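Local coordinates for protein rifin (Plasmodium falciparum, PDB 7JZK) that binds, through its helical V2 domain, the ectodomain of the immune receptor LAIR1 in the form carried by the antibody MGD21, at residues B[67-72]-B[110-115]. Sequence-based numbering, arbitrary orientation.
Sequences AIDTQM and DAITGA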
ATOM      1  N   ALA B  67       3.470  11.298   3.433  1.00 53.36           N
ATOM      2  CA  ALA B  67       2.390  11.494   2.465  1.00 47.19           C
ATOM      3  C   ALA B  67       2.333  10.356   1.448  1.00 49.08           C
ATOM      4  O   ALA B  67       1.244   9.911   1.060  1.00 48.58           O
ATOM      5  CB  ALA B  67       2.567  12.841   1.749  1.00 48.14           C
ATOM      6  N   ILE B  68       3.495   9.871   1.009  1.00 45.80           N
ATOM      7  CA  ILE B  68       3.519   8.776   0.056  1.00 45.32           C
ATOM      8  C   ILE B  68       3.001   7.504   0.717  1.00 47.77           C
ATOM      9  O   ILE B  68       2.229   6.758   0.113  1.00 44.93           O
ATOM     10  CB  ILE B  68       4.935   8.611  -0.527  1.00 49.21           C
ATOM     11  CG1 ILE B  68       5.274   9.781  -1.483  1.00 47.79           C
ATOM     12  CG2 ILE B  68       5.066   7.255  -1.239  1.00 44.38           C
ATOM     13  CD1 ILE B  68       6.700   9.773  -2.017  1.00 40.45           C
ATOM     14  N   ASP B  69       3.375   7.272   1.981  1.00 45.93           N
ATOM     15  CA  ASP B  69       2.882   6.118   2.730  1.00 47.15           C
ATOM     16  C   ASP B  69       1.377   6.161   2.857  1.00 47.26           C
ATOM     17  O   ASP B  69       0.689   5.180   2.594  1.00 51.57           O
ATOM     18  CB  ASP B  69       3.517   6.075   4.128  1.00 45.09           C
ATOM     19  CG  ASP B  69       2.893   5.007   5.038  1.00 57.82           C
ATOM     20  OD1 ASP B  69       1.829   5.268   5.648  1.00 58.86           O
ATOM     21  OD2 ASP B  69       3.459   3.910   5.207  1.00 58.91           O
ATOM     22  N   THR B  70       0.842   7.302   3.230  1.00 47.01           N
ATOM     23  CA  THR B  70      -0.596   7.411   3.412  1.00 48.88           C
ATOM     24  C   THR B  70      -1.315   7.161   2.088  1.00 49.39           C
ATOM     25  O   THR B  70      -2.297   6.403   2.031  1.00 49.09           O
ATOM     26  CB  THR B  70      -0.911   8.816   3.962  1.00 51.99           C
ATOM     27  OG1 THR B  70      -0.175   9.017   5.178  1.00 49.70           O
ATOM     28  CG2 THR B  70      -2.376   8.945   4.294  1.00 51.79           C
ATOM     29  N   GLN B  71      -0.783   7.687   0.995  1.00 45.20           N
ATOM     30  CA  GLN B  71      -1.393   7.491  -0.343  1.00 45.17           C
ATOM     31  C   GLN B  71      -1.293   6.024  -0.772  1.00 44.33           C
ATOM     32  O   GLN B  71      -2.273   5.510  -1.293  1.00 42.37           O
ATOM     33  CB  GLN B  71      -0.745   8.440  -1.348  1.00 42.16           C
ATOM     34  CG  GLN B  71      -1.402   8.466  -2.713  1.00 44.26           C
ATOM     35  CD  GLN B  71      -1.057   9.744  -3.429  1.00 50.97           C
ATOM     36  OE1 GLN B  71      -1.293  10.839  -2.931  1.00 52.43           O
ATOM     37  NE2 GLN B  71      -0.492   9.613  -4.612  1.00 50.37           N
ATOM     38  N   MET B  72      -0.139   5.392  -0.548  1.00 48.00           N
ATOM     39  CA  MET B  72       0.027   3.986  -0.922  1.00 43.38           C
ATOM     40  C   MET B  72      -0.937   3.103  -0.148  1.00 46.27           C
ATOM     41  O   MET B  72      -1.515   2.163  -0.707  1.00 42.75           O
ATOM     42  CB  MET B  72       1.470   3.529  -0.684  1.00 40.97           C
ATOM     43  CG  MET B  72       1.775   2.094  -1.111  1.00 42.81           C
ATOM     44  SD  MET B  72       3.552   1.713  -1.096  1.00 41.16           S
ATOM     45  CE  MET B  72       4.001   2.666  -2.556  1.00 40.01           C
ATOM     46  N   ASP B 110       8.856   2.707   6.559  1.00 47.97           N
ATOM     47  CA  ASP B 110      10.312   2.680   6.659  1.00 53.46           C
ATOM     48  C   ASP B 110      10.975   2.475   5.301  1.00 49.38           C
ATOM     49  O   ASP B 110      11.931   3.170   4.962  1.00 49.09           O
ATOM     50  CB  ASP B 110      10.713   1.598   7.677  1.00 54.09           C
ATOM     51  CG  ASP B 110      10.122   1.892   9.066  1.00 61.86           C
ATOM     52  OD1 ASP B 110       9.840   3.082   9.339  1.00 58.03           O
ATOM     53  OD2 ASP B 110       9.844   0.964   9.854  1.00 65.07           O
ATOM     54  N   ALA B 111      10.467   1.558   4.491  1.00 51.61           N
ATOM     55  CA  ALA B 111      11.046   1.344   3.166  1.00 48.57           C
ATOM     56  C   ALA B 111      10.856   2.587   2.292  1.00 47.61           C
ATOM     57  O   ALA B 111      11.760   2.999   1.566  1.00 45.35           O
ATOM     58  CB  ALA B 111      10.417   0.098   2.517  1.00 46.29           C
ATOM     59  N   ILE B 112       9.703   3.237   2.404  1.00 42.94           N
ATOM     60  CA  ILE B 112       9.472   4.448   1.644  1.00 50.48           C
ATOM     61  C   ILE B 112      10.448   5.523   2.087  1.00 53.03           C
ATOM     62  O   ILE B 112      10.975   6.262   1.266  1.00 50.26           O
ATOM     63  CB  ILE B 112       8.016   4.906   1.805  1.00 46.26           C
ATOM     64  CG1 ILE B 112       7.099   3.851   1.220  1.00 45.72           C
ATOM     65  CG2 ILE B 112       7.795   6.300   1.138  1.00 46.92           C
ATOM     66  CD1 ILE B 112       5.660   4.044   1.583  1.00 48.04           C
ATOM     67  N   THR B 113      10.688   5.628   3.395  1.00 54.55           N
ATOM     68  CA  THR B 113      11.613   6.611   3.946  1.00 53.21           C
ATOM     69  C   THR B 113      13.006   6.390   3.386  1.00 54.66           C
ATOM     70  O   THR B 113      13.642   7.324   2.901  1.00 52.82           O
ATOM     71  CB  THR B 113      11.601   6.515   5.484  1.00 56.06           C
ATOM     72  OG1 THR B 113      10.300   6.880   5.979  1.00 53.36           O
ATOM     73  CG2 THR B 113      12.667   7.396   6.135  1.00 55.91           C
ATOM     74  N   GLY B 114      13.471   5.150   3.370  1.00 50.81           N
ATOM     75  CA  GLY B 114      14.777   4.898   2.789  1.00 50.86           C
ATOM     76  C   GLY B 114      14.826   5.252   1.314  1.00 53.10           C
ATOM     77  O   GLY B 114      15.805   5.841   0.835  1.00 56.78           O
ATOM     78  N   ALA B 115      13.749   4.946   0.584  1.00 49.81           N
ATOM     79  CA  ALA B 115      13.729   5.261  -0.839  1.00 54.61           C
ATOM     80  C   ALA B 115      13.782   6.770  -1.061  1.00 56.20           C
ATOM     81  O   ALA B 115      14.597   7.273  -1.844  1.00 53.89           O
ATOM     82  CB  ALA B 115      12.483   4.660  -1.489  1.00 47.60           C
TER
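I112 reaches from helix 108-126 into a notch formed by I68, D69 and M72 on helix 61-75, an oblique helix-helix packing inside the mostly helical V2 domain of the RIFIN. The segment axes approach to 9.7 Å, and their N-to-C directions differ by 134°, so the segments are inclined, well short of antiparallel. Evidence that one side chain dominates comes from the burial: I112 contributes 98 of the 169 Å² lost between the segments.

Followed outward, the CB of I112 points toward helix 61-75 and branches there. Its CG2 branch meets I68, methyl against methyl, with I112 CG2 3.7 Å from I68 CG2, and the same methyl also lies near the CB of I68. The other branch, CG1, serves as a spacer. CD1 stands anti to CA (chi2 167°), which takes it outward to helix 61-75 itself, where it ends 3.7 Å from the CA of D69. The CB of D69 adds an apolar flank at 3.9 Å from I112 CD1, which means that the acidic residue contributes its aliphatic base to this packing. OD2 of D69 accepts a weak hydrogen bond from NE2 of Q108, which precedes segment 110-115 on the same helix.

All the contacts across the segments are carbon to carbon or sulfur to carbon, so the interaction is van der Waals packing. Neighbouring elements extend the apolar surroundings: I68 also touches L44 of strand 43-44, while M72 packs on F88 of helix 86-94, so helix 61-75 also packs against these two elements in the interior of the domain. M72 runs past I112 in the opposite direction, its chain extended to the sulfur and bent at chi3 (-73°), and its SD lies 4.1 Å from I112 CD1.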